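Local coordinates for protein BugD (Bordetella pertussis Tohama I, PDB 2F5X) that is a periplasmic solute receptor that binds aspartic acid and probably delivers it to a tripartite tricarboxylate-type transport system, at residues S37-L46 / K257-F268; S85-N93 / A301-Q312. All coordinates share one frame; numbering follows the deposited sequence.

Contact 1 (S37-L46 / K257-F268)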
loop_
_atom_site.group_PDB
_atom_site.type_symbol
_atom_site.label_atom_id
_atom_site.label_comp_id
_atom_site.label_asym_id
_atom_site.label_seq_id
_atom_site.Cartn_x
_atom_site.Cartn_y
_atom_site.Cartn_z
ATOM N N SER A 37 8.448 -4.449 -10.948
ATOM C CA SER A 37 9.355 -3.479 -11.553
ATOM C C SER A 37 10.676 -3.409 -10.786
ATOM O O SER A 37 11.746 -3.368 -11.392
ATOM C CB SER A 37 8.702 -2.103 -11.639
ATOM O OG SER A 37 7.634 -2.139 -12.574
ATOM N N LEU A 38 10.591 -3.409 -9.457
ATOM C CA LEU A 38 11.781 -3.384 -8.608
ATOM C C LEU A 38 12.615 -4.664 -8.736
ATOM O O LEU A 38 13.856 -4.619 -8.747
ATOM C CB LEU A 38 11.390 -3.151 -7.144
ATOM C CG LEU A 38 12.554 -3.020 -6.154
ATOM C CD1 LEU A 38 13.495 -1.881 -6.543
ATOM C CD2 LEU A 38 12.007 -2.824 -4.760
ATOM N N ALA A 39 11.933 -5.801 -8.828
ATOM C CA ALA A 39 12.616 -7.082 -9.024
ATOM C C ALA A 39 13.525 -7.022 -10.253
ATOM O O ALA A 39 14.669 -7.488 -10.222
ATOM C CB ALA A 39 11.582 -8.214 -9.152
ATOM N N GLU A 40 13.023 -6.405 -11.320
ATOM C CA GLU A 40 13.793 -6.258 -12.550
ATOM C C GLU A 40 14.979 -5.310 -12.384
ATOM O O GLU A 40 16.083 -5.603 -12.861
ATOM C CB GLU A 40 12.885 -5.779 -13.681
ATOM C CG GLU A 40 13.589 -5.570 -15.005
ATOM C CD GLU A 40 12.637 -5.269 -16.147
ATOM O OE1 GLU A 40 11.412 -5.485 -15.998
ATOM O OE2 GLU A 40 13.127 -4.814 -17.204
ATOM N N SER A 41 14.754 -4.182 -11.713
ATOM C CA SER A 41 15.794 -3.159 -11.589
ATOM C C SER A 41 16.917 -3.543 -10.640
ATOM O O SER A 41 18.037 -3.036 -10.774
ATOM C CB SER A 41 15.208 -1.784 -11.216
ATOM O OG SER A 41 14.660 -1.771 -9.911
HETATM N N MSE A 42 16.629 -4.428 -9.688
HETATM C CA MSE A 42 17.640 -4.865 -8.721
HETATM C C MSE A 42 18.605 -5.895 -9.296
HETATM O O MSE A 42 19.715 -6.058 -8.790
HETATM C CB MSE A 42 16.978 -5.467 -7.481
HETATM C CG MSE A 42 16.407 -4.454 -6.522
HETATM SE SE MSE A 42 15.446 -5.328 -5.064
HETATM C CE MSE A 42 16.937 -5.849 -3.980
ATOM N N ARG A 43 18.167 -6.592 -10.342
ATOM C CA ARG A 43 18.900 -7.744 -10.880
ATOM C C ARG A 43 20.388 -7.516 -11.223
ATOM O O ARG A 43 21.221 -8.341 -10.829
ATOM C CB ARG A 43 18.141 -8.376 -12.057
ATOM C CG ARG A 43 18.781 -9.661 -12.595
ATOM C CD ARG A 43 18.023 -10.260 -13.756
ATOM N NE ARG A 43 18.582 -11.540 -14.182
ATOM C CZ ARG A 43 18.334 -12.110 -15.358
ATOM N NH1 ARG A 43 17.534 -11.513 -16.239
ATOM N NH2 ARG A 43 18.885 -13.281 -15.656
ATOM N N PRO A 44 20.741 -6.447 -11.956
ATOM C CA PRO A 44 22.149 -6.222 -12.325
ATOM C C PRO A 44 23.091 -6.154 -11.124
ATOM O O PRO A 44 24.199 -6.699 -11.180
ATOM C CB PRO A 44 22.105 -4.869 -13.042
ATOM C CG PRO A 44 20.749 -4.828 -13.628
ATOM C CD PRO A 44 19.872 -5.404 -12.536
ATOM N N THR A 45 22.660 -5.505 -10.045
ATOM C CA THR A 45 23.503 -5.378 -8.861
ATOM C C THR A 45 23.410 -6.578 -7.915
ATOM O O THR A 45 24.425 -6.983 -7.339
ATOM C CB THR A 45 23.228 -4.066 -8.115
ATOM O OG1 THR A 45 21.835 -3.961 -7.832
ATOM C CG2 THR A 45 23.495 -2.876 -9.016
ATOM N N LEU A 46 22.210 -7.141 -7.754
ATOM C CA LEU A 46 22.034 -8.328 -6.917
ATOM C C LEU A 46 22.847 -9.504 -7.459
ATOM O O LEU A 46 23.449 -10.255 -6.690
ATOM C CB LEU A 46 20.547 -8.704 -6.775
ATOM C CG LEU A 46 20.191 -9.822 -5.781
ATOM C CD1 LEU A 46 20.648 -9.500 -4.346
ATOM C CD2 LEU A 46 18.698 -10.136 -5.812
ATOM N N LYS A 257 22.525 -2.453 -0.930
ATOM C CA LYS A 257 23.181 -1.960 -2.139
ATOM C C LYS A 257 22.331 -2.213 -3.380
ATOM O O LYS A 257 22.235 -1.354 -4.263
ATOM C CB LYS A 257 24.548 -2.617 -2.309
ATOM C CG LYS A 257 25.590 -2.023 -1.397
ATOM C CD LYS A 257 26.810 -2.917 -1.322
ATOM C CE LYS A 257 27.709 -2.706 -2.508
ATOM N NZ LYS A 257 28.995 -3.431 -2.308
ATOM N N SER A 258 21.707 -3.388 -3.429
ATOM C CA SER A 258 20.877 -3.780 -4.564
ATOM C C SER A 258 19.591 -2.963 -4.607
ATOM O O SER A 258 19.170 -2.534 -5.676
ATOM C CB SER A 258 20.560 -5.275 -4.510
ATOM O OG SER A 258 21.752 -6.042 -4.503
ATOM N N LEU A 259 18.981 -2.743 -3.445
ATOM C CA LEU A 259 17.800 -1.889 -3.364
ATOM C C LEU A 259 18.124 -0.468 -3.829
ATOM O O LEU A 259 17.385 0.111 -4.627
ATOM C CB LEU A 259 17.209 -1.880 -1.940
ATOM C CG LEU A 259 16.031 -0.918 -1.710
ATOM C CD1 LEU A 259 14.816 -1.253 -2.592
ATOM C CD2 LEU A 259 15.637 -0.871 -0.243
ATOM N N GLN A 260 19.243 0.079 -3.359
ATOM C CA GLN A 260 19.616 1.439 -3.746
ATOM C C GLN A 260 19.800 1.550 -5.259
ATOM O O GLN A 260 19.352 2.515 -5.881
ATOM C CB GLN A 260 20.874 1.878 -3.004
ATOM C CG GLN A 260 20.561 2.224 -1.559
ATOM C CD GLN A 260 21.777 2.620 -0.757
ATOM O OE1 GLN A 260 22.859 2.866 -1.316
ATOM N NE2 GLN A 260 21.608 2.699 0.556
ATOM N N ALA A 261 20.434 0.542 -5.844
ATOM C CA ALA A 261 20.647 0.535 -7.285
ATOM C C ALA A 261 19.318 0.382 -8.021
ATOM O O ALA A 261 19.082 1.038 -9.036
ATOM C CB ALA A 261 21.604 -0.570 -7.670
ATOM N N GLY A 262 18.450 -0.480 -7.499
ATOM C CA GLY A 262 17.121 -0.668 -8.068
ATOM C C GLY A 262 16.288 0.607 -8.089
ATOM O O GLY A 262 15.562 0.864 -9.049
ATOM N N LEU A 263 16.376 1.403 -7.027
ATOM C CA LEU A 263 15.622 2.645 -6.961
ATOM C C LEU A 263 16.211 3.706 -7.868
ATOM O O LEU A 263 15.473 4.535 -8.389
ATOM C CB LEU A 263 15.528 3.188 -5.535
ATOM C CG LEU A 263 14.867 2.331 -4.454
ATOM C CD1 LEU A 263 14.699 3.176 -3.197
ATOM C CD2 LEU A 263 13.513 1.752 -4.915
ATOM N N ALA A 264 17.530 3.668 -8.054
ATOM C CA ALA A 264 18.230 4.663 -8.862
ATOM C C ALA A 264 18.125 4.376 -10.360
ATOM O O ALA A 264 18.616 5.151 -11.169
ATOM C CB ALA A 264 19.714 4.744 -8.443
ATOM N N ASP A 265 17.479 3.267 -10.712
ATOM C CA ASP A 265 17.361 2.827 -12.100
ATOM C C ASP A 265 16.305 3.622 -12.880
ATOM O O ASP A 265 15.180 3.779 -12.408
ATOM C CB ASP A 265 17.006 1.339 -12.109
ATOM C CG ASP A 265 16.744 0.817 -13.490
ATOM O OD1 ASP A 265 17.726 0.511 -14.200
ATOM O OD2 ASP A 265 15.593 0.678 -13.940
ATOM N N PRO A 266 16.650 4.104 -14.076
ATOM C CA PRO A 266 15.719 4.912 -14.881
ATOM C C PRO A 266 14.424 4.222 -15.294
ATOM O O PRO A 266 13.375 4.874 -15.279
ATOM C CB PRO A 266 16.530 5.255 -16.140
ATOM C CG PRO A 266 17.934 4.984 -15.806
ATOM C CD PRO A 266 17.967 3.957 -14.731
ATOM N N LYS A 267 14.493 2.951 -15.683
ATOM C CA LYS A 267 13.286 2.227 -16.097
ATOM C C LYS A 267 12.303 2.107 -14.936
ATOM O O LYS A 267 11.096 2.375 -15.082
ATOM C CB LYS A 267 13.626 0.839 -16.654
ATOM C CG LYS A 267 12.414 0.098 -17.224
ATOM C CD LYS A 267 12.774 -1.289 -17.746
ATOM C CE LYS A 267 11.521 -2.036 -18.192
ATOM N NZ LYS A 267 11.853 -3.298 -18.915
ATOM N N PHE A 268 12.824 1.713 -13.781
ATOM C CA PHE A 268 11.993 1.631 -12.582
ATOM C C PHE A 268 11.364 2.991 -12.275
ATOM O O PHE A 268 10.154 3.087 -12.069
ATOM C CB PHE A 268 12.813 1.117 -11.391
ATOM C CG PHE A 268 12.043 1.098 -10.099
ATOM C CD1 PHE A 268 11.058 0.134 -9.875
ATOM C CD2 PHE A 268 12.284 2.060 -9.124
ATOM C CE1 PHE A 268 10.326 0.120 -8.688
ATOM C CE2 PHE A 268 11.557 2.056 -7.937
ATOM C CZ PHE A 268 10.569 1.077 -7.722
HETATM O O HOH W 1 18.721 -1.950 -13.316
#
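The ring of F268 carries L38 over one face: methyl CD1 stands 4.3 Å above the ring plane, displaced toward the rim, while L38 CB lies 3.8 Å from F268 CE1. S41 OG and the carbonyl carbon of S37 lie obliquely to it. The chi1 of L38 (-176°) turns its CG away from the backbone N, and the compact, branched apolar end enters as a knob a hole formed by L259, G262, L263 and F268. Glycine, having no side chain, lets the G262 backbone come close to that of selenomethionine M42 (CA to CA 4.3 Å), which suits helix axes 7.5 Å apart and crossing at 121°. M42 lays CG 3.5 Å from S258 O and CE against S258 CB; the S258 hydroxyl is bonded to K254 O. S41 OG lies 2.9 Å from G262 O and within range of L38 O, so its proton may serve either carbonyl. Water 1 bridges S41 O to D265 OD1, and the other oxygen of D265 caps the next helix by accepting from F268 N. At the exposed end, beside D265 and F268, the extended E40 and K267 form a salt bridge, K267 NZ reaching the syn side of E40 OE2 at 2.6 Å. Helix 30-46 thus packs across helix 249-263 and the start of helix 266-274, with L38, M42 and L259 touching M241 of strand 236-244 and both leucines touching V108 of strand 102-117.

Contact 2 (S85-N93 / A301-Q312)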
loop_
_atom_site.group_PDB
_atom_site.type_symbol
_atom_site.label_atom_id
_atom_site.label_comp_id
_atom_site.label_asym_id
_atom_site.label_seq_id
_atom_site.Cartn_x
_atom_site.Cartn_y
_atom_site.Cartn_z
ATOM N N SER A 85 2.634 -1.053 9.443
ATOM C CA SER A 85 2.553 -0.215 10.637
ATOM C C SER A 85 1.143 -0.056 11.214
ATOM O O SER A 85 1.005 0.336 12.382
ATOM C CB SER A 85 3.207 1.162 10.395
ATOM O OG SER A 85 2.414 1.997 9.565
ATOM N N THR A 86 0.102 -0.341 10.428
ATOM C CA THR A 86 -1.262 -0.261 10.969
ATOM C C THR A 86 -1.685 -1.555 11.654
ATOM O O THR A 86 -2.370 -1.518 12.673
ATOM C CB THR A 86 -2.316 0.101 9.887
ATOM O OG1 THR A 86 -2.319 -0.905 8.858
ATOM C CG2 THR A 86 -1.964 1.418 9.184
ATOM N N ALA A 87 -1.287 -2.692 11.083
ATOM C CA ALA A 87 -1.728 -3.998 11.588
ATOM C C ALA A 87 -1.502 -4.221 13.092
ATOM O O ALA A 87 -2.368 -4.798 13.748
ATOM C CB ALA A 87 -1.126 -5.151 10.753
ATOM N N PRO A 88 -0.370 -3.781 13.654
ATOM C CA PRO A 88 -0.149 -3.940 15.098
ATOM C C PRO A 88 -1.179 -3.232 15.982
ATOM O O PRO A 88 -1.293 -3.599 17.156
ATOM C CB PRO A 88 1.251 -3.349 15.305
ATOM C CG PRO A 88 1.916 -3.528 13.964
ATOM C CD PRO A 88 0.812 -3.190 12.989
ATOM N N SER A 89 -1.918 -2.262 15.441
ATOM C CA SER A 89 -2.989 -1.596 16.190
ATOM C C SER A 89 -4.362 -2.172 15.865
ATOM O O SER A 89 -5.369 -1.732 16.420
ATOM C CB SER A 89 -2.992 -0.089 15.910
ATOM O OG SER A 89 -1.766 0.481 16.320
ATOM N N LEU A 90 -4.404 -3.152 14.965
ATOM C CA LEU A 90 -5.676 -3.661 14.447
ATOM C C LEU A 90 -5.909 -5.113 14.813
ATOM O O LEU A 90 -7.041 -5.596 14.785
ATOM C CB LEU A 90 -5.714 -3.504 12.923
ATOM C CG LEU A 90 -5.743 -2.050 12.431
ATOM C CD1 LEU A 90 -5.433 -1.975 10.923
ATOM C CD2 LEU A 90 -7.091 -1.394 12.769
ATOM N N TYR A 91 -4.825 -5.809 15.127
ATOM C CA TYR A 91 -4.880 -7.212 15.522
ATOM C C TYR A 91 -4.221 -7.386 16.873
ATOM O O TYR A 91 -3.142 -6.845 17.119
ATOM C CB TYR A 91 -4.128 -8.088 14.518
ATOM C CG TYR A 91 -4.748 -8.150 13.150
ATOM C CD1 TYR A 91 -5.758 -9.067 12.869
ATOM C CD2 TYR A 91 -4.327 -7.296 12.132
ATOM C CE1 TYR A 91 -6.332 -9.140 11.610
ATOM C CE2 TYR A 91 -4.896 -7.353 10.864
ATOM C CZ TYR A 91 -5.902 -8.279 10.617
ATOM O OH TYR A 91 -6.472 -8.367 9.381
ATOM N N LYS A 92 -4.867 -8.163 17.736
ATOM C CA LYS A 92 -4.276 -8.546 19.009
ATOM C C LYS A 92 -2.950 -9.260 18.782
ATOM O O LYS A 92 -1.985 -9.023 19.507
ATOM C CB LYS A 92 -5.239 -9.426 19.808
ATOM C CG LYS A 92 -6.493 -8.679 20.228
ATOM C CD LYS A 92 -7.233 -9.387 21.338
ATOM C CE LYS A 92 -8.347 -8.516 21.885
ATOM N NZ LYS A 92 -9.409 -9.346 22.519
ATOM N N ASN A 93 -2.914 -10.124 17.771
ATOM C CA ASN A 93 -1.662 -10.704 17.301
ATOM C C ASN A 93 -1.576 -10.748 15.786
ATOM O O ASN A 93 -2.094 -11.674 15.147
ATOM C CB ASN A 93 -1.414 -12.093 17.873
ATOM C CG ASN A 93 0.023 -12.580 17.640
ATOM O OD1 ASN A 93 0.859 -11.904 16.994
ATOM N ND2 ASN A 93 0.323 -13.759 18.175
ATOM N N ALA A 301 -1.921 4.220 15.527
ATOM C CA ALA A 301 -2.546 3.755 16.762
ATOM C C ALA A 301 -3.507 4.810 17.298
ATOM O O ALA A 301 -4.638 4.489 17.705
ATOM C CB ALA A 301 -1.487 3.408 17.804
ATOM N N GLU A 302 -3.053 6.066 17.289
ATOM C CA GLU A 302 -3.863 7.179 17.779
ATOM C C GLU A 302 -5.071 7.429 16.881
ATOM O O GLU A 302 -6.160 7.668 17.382
ATOM C CB GLU A 302 -3.020 8.449 17.959
ATOM C CG GLU A 302 -3.781 9.644 18.545
ATOM C CD GLU A 302 -4.258 9.445 19.981
ATOM O OE1 GLU A 302 -3.720 8.578 20.710
ATOM O OE2 GLU A 302 -5.186 10.177 20.394
ATOM N N LEU A 303 -4.874 7.351 15.566
ATOM C CA LEU A 303 -5.971 7.484 14.606
ATOM C C LEU A 303 -7.079 6.460 14.865
ATOM O O LEU A 303 -8.255 6.820 14.937
ATOM C CB LEU A 303 -5.463 7.375 13.163
ATOM C CG LEU A 303 -6.500 7.640 12.055
ATOM C CD1 LEU A 303 -5.881 8.416 10.902
ATOM C CD2 LEU A 303 -7.136 6.347 11.540
ATOM N N PHE A 304 -6.701 5.190 15.014
ATOM C CA PHE A 304 -7.687 4.138 15.253
ATOM C C PHE A 304 -8.357 4.272 16.615
ATOM O O PHE A 304 -9.564 4.050 16.737
ATOM C CB PHE A 304 -7.082 2.749 15.063
ATOM C CG PHE A 304 -6.691 2.452 13.641
ATOM C CD1 PHE A 304 -7.628 2.523 12.609
ATOM C CD2 PHE A 304 -5.385 2.101 13.332
ATOM C CE1 PHE A 304 -7.264 2.251 11.298
ATOM C CE2 PHE A 304 -5.016 1.828 12.030
ATOM C CZ PHE A 304 -5.950 1.898 11.013
ATOM N N LYS A 305 -7.579 4.644 17.632
ATOM C CA LYS A 305 -8.136 4.897 18.965
ATOM C C LYS A 305 -9.240 5.957 18.912
ATOM O O LYS A 305 -10.320 5.772 19.486
ATOM C CB LYS A 305 -7.029 5.321 19.940
ATOM C CG LYS A 305 -7.531 5.667 21.355
ATOM C CD LYS A 305 -6.414 5.542 22.383
ATOM C CE LYS A 305 -6.836 6.077 23.743
ATOM N NZ LYS A 305 -5.937 7.181 24.202
ATOM N N LYS A 306 -8.971 7.054 18.205
ATOM C CA LYS A 306 -9.931 8.156 18.070
ATOM C C LYS A 306 -11.178 7.772 17.278
ATOM O O LYS A 306 -12.262 8.348 17.479
ATOM C CB LYS A 306 -9.263 9.365 17.420
ATOM C CG LYS A 306 -8.562 10.274 18.405
ATOM C CD LYS A 306 -8.586 11.713 17.905
ATOM C CE LYS A 306 -7.183 12.275 17.776
ATOM N NZ LYS A 306 -6.477 12.379 19.094
ATOM N N ALA A 307 -11.018 6.800 16.384
ATOM C CA ALA A 307 -12.109 6.295 15.560
ATOM C C ALA A 307 -12.869 5.155 16.245
ATOM O O ALA A 307 -13.837 4.625 15.688
ATOM C CB ALA A 307 -11.567 5.850 14.207
ATOM N N GLY A 308 -12.430 4.784 17.450
ATOM C CA GLY A 308 -13.015 3.676 18.195
ATOM C C GLY A 308 -12.741 2.308 17.592
ATOM O O GLY A 308 -13.423 1.326 17.902
ATOM N N VAL A 309 -11.725 2.237 16.739
ATOM C CA VAL A 309 -11.374 0.984 16.081
ATOM C C VAL A 309 -10.373 0.248 16.965
ATOM O O VAL A 309 -9.257 0.728 17.187
ATOM C CB VAL A 309 -10.794 1.232 14.680
ATOM C CG1 VAL A 309 -10.258 -0.072 14.067
ATOM C CG2 VAL A 309 -11.859 1.866 13.775
ATOM N N GLU A 310 -10.794 -0.898 17.486
ATOM C CA GLU A 310 -9.995 -1.637 18.452
ATOM C C GLU A 310 -9.340 -2.857 17.817
ATOM O O GLU A 310 -9.704 -3.267 16.711
ATOM C CB GLU A 310 -10.857 -2.061 19.644
ATOM C CG GLU A 310 -11.777 -0.968 20.175
ATOM C CD GLU A 310 -11.030 0.215 20.755
ATOM O OE1 GLU A 310 -9.955 0.012 21.367
ATOM O OE2 GLU A 310 -11.523 1.356 20.600
ATOM N N LYS A 311 -8.366 -3.425 18.525
ATOM C CA LYS A 311 -7.706 -4.657 18.095
ATOM C C LYS A 311 -8.670 -5.835 18.138
ATOM O O LYS A 311 -9.503 -5.933 19.052
ATOM C CB LYS A 311 -6.513 -4.967 18.991
ATOM C CG LYS A 311 -5.387 -3.965 18.943
ATOM C CD LYS A 311 -4.279 -4.439 19.857
ATOM C CE LYS A 311 -3.131 -3.468 19.927
ATOM N NZ LYS A 311 -2.106 -3.985 20.878
ATOM N N GLN A 312 -8.560 -6.725 17.159
ATOM C CA GLN A 312 -9.382 -7.943 17.129
ATOM C C GLN A 312 -8.587 -9.205 16.810
ATOM O O GLN A 312 -7.375 -9.158 16.598
ATOM C CB GLN A 312 -10.582 -7.797 16.182
ATOM C CG GLN A 312 -10.269 -7.498 14.730
ATOM C CD GLN A 312 -11.515 -7.538 13.859
ATOM O OE1 GLN A 312 -11.674 -8.448 13.042
ATOM N NE2 GLN A 312 -12.410 -6.563 14.042
ATOM O OXT GLN A 312 -9.144 -10.311 16.784
HETATM O O HOH W 2 -0.932 -5.963 18.566
HETATM O O HOH W 3 -6.666 0.201 17.985
HETATM O O HOH W 4 -9.345 -4.103 14.099
HETATM O O HOH W 5 -1.984 -6.944 21.494
HETATM O O HOH W 6 -5.370 -10.972 16.383
#
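L90 sets methyl CD2 almost exactly over the centre of the F304 ring, 3.7 Å from its centroid and 1° off the normal, a CH-pi contact that suits a branched apolar side chain against a broad aromatic face. The same methyl touches V309 CG1 at 3.7 Å. T86 CB meets the edge of the ring near its plane, and L303 CD2, from the same helix as F304, covers the opposite face, which leaves the phenyl group sandwiched. Beside it, S89 OG rests against CB of A301, a small residue that admits the close approach.

Beyond this apolar core the backbones pair. Q312 N donates to L90 O at 3.0 Å from above the carbonyl plane, and K92 N donates to Q312 O at 2.9 Å, so the last residue is held through both its N-H and its carboxylate. K311 lays its extended aliphatic chain along the carbonyls of P88, S89 and Y91, bringing CE to 3.3 Å from P88 O; its ammonium group reaches water 5, which also donates to K92 O. Waters 3 and 4 bridge S89 O to V309 O and L90 O to E310 O.

The tail is steered here by a Schellman motif ending helix 286-306, where G308 tolerates the positive phi. The contact thereby ties the C-terminal tail to the turn after helix 83-86, near the ligand region. T86 also touches W300, and the Y91 hydroxyl bonds to I147 O. Helices 286-306 and 150-162 flank the contact, H152 and L153 of the latter packing on L90 and F304 respectively.

Overall arrangement
Contacts 1 and 2 lie on opposite sides of the chain's centre, their own centres 34 Å apart and their nearest atoms about 16 Å apart, without touching. Along the chain the segments alternate: 37-46, 85-93, 257-268, then 301-312. Each contact therefore joins an early part of the chain to a late one, contact 1 between helices and contact 2 through the C-terminal tail. Such pairing at two separate sites is consistent with a chain that crosses between lobes and returns, as in periplasmic binding proteins. The bound aspartic acid is nearer contact 2, about 8 Å from the T86 side chain and about 13 Å from that of S37.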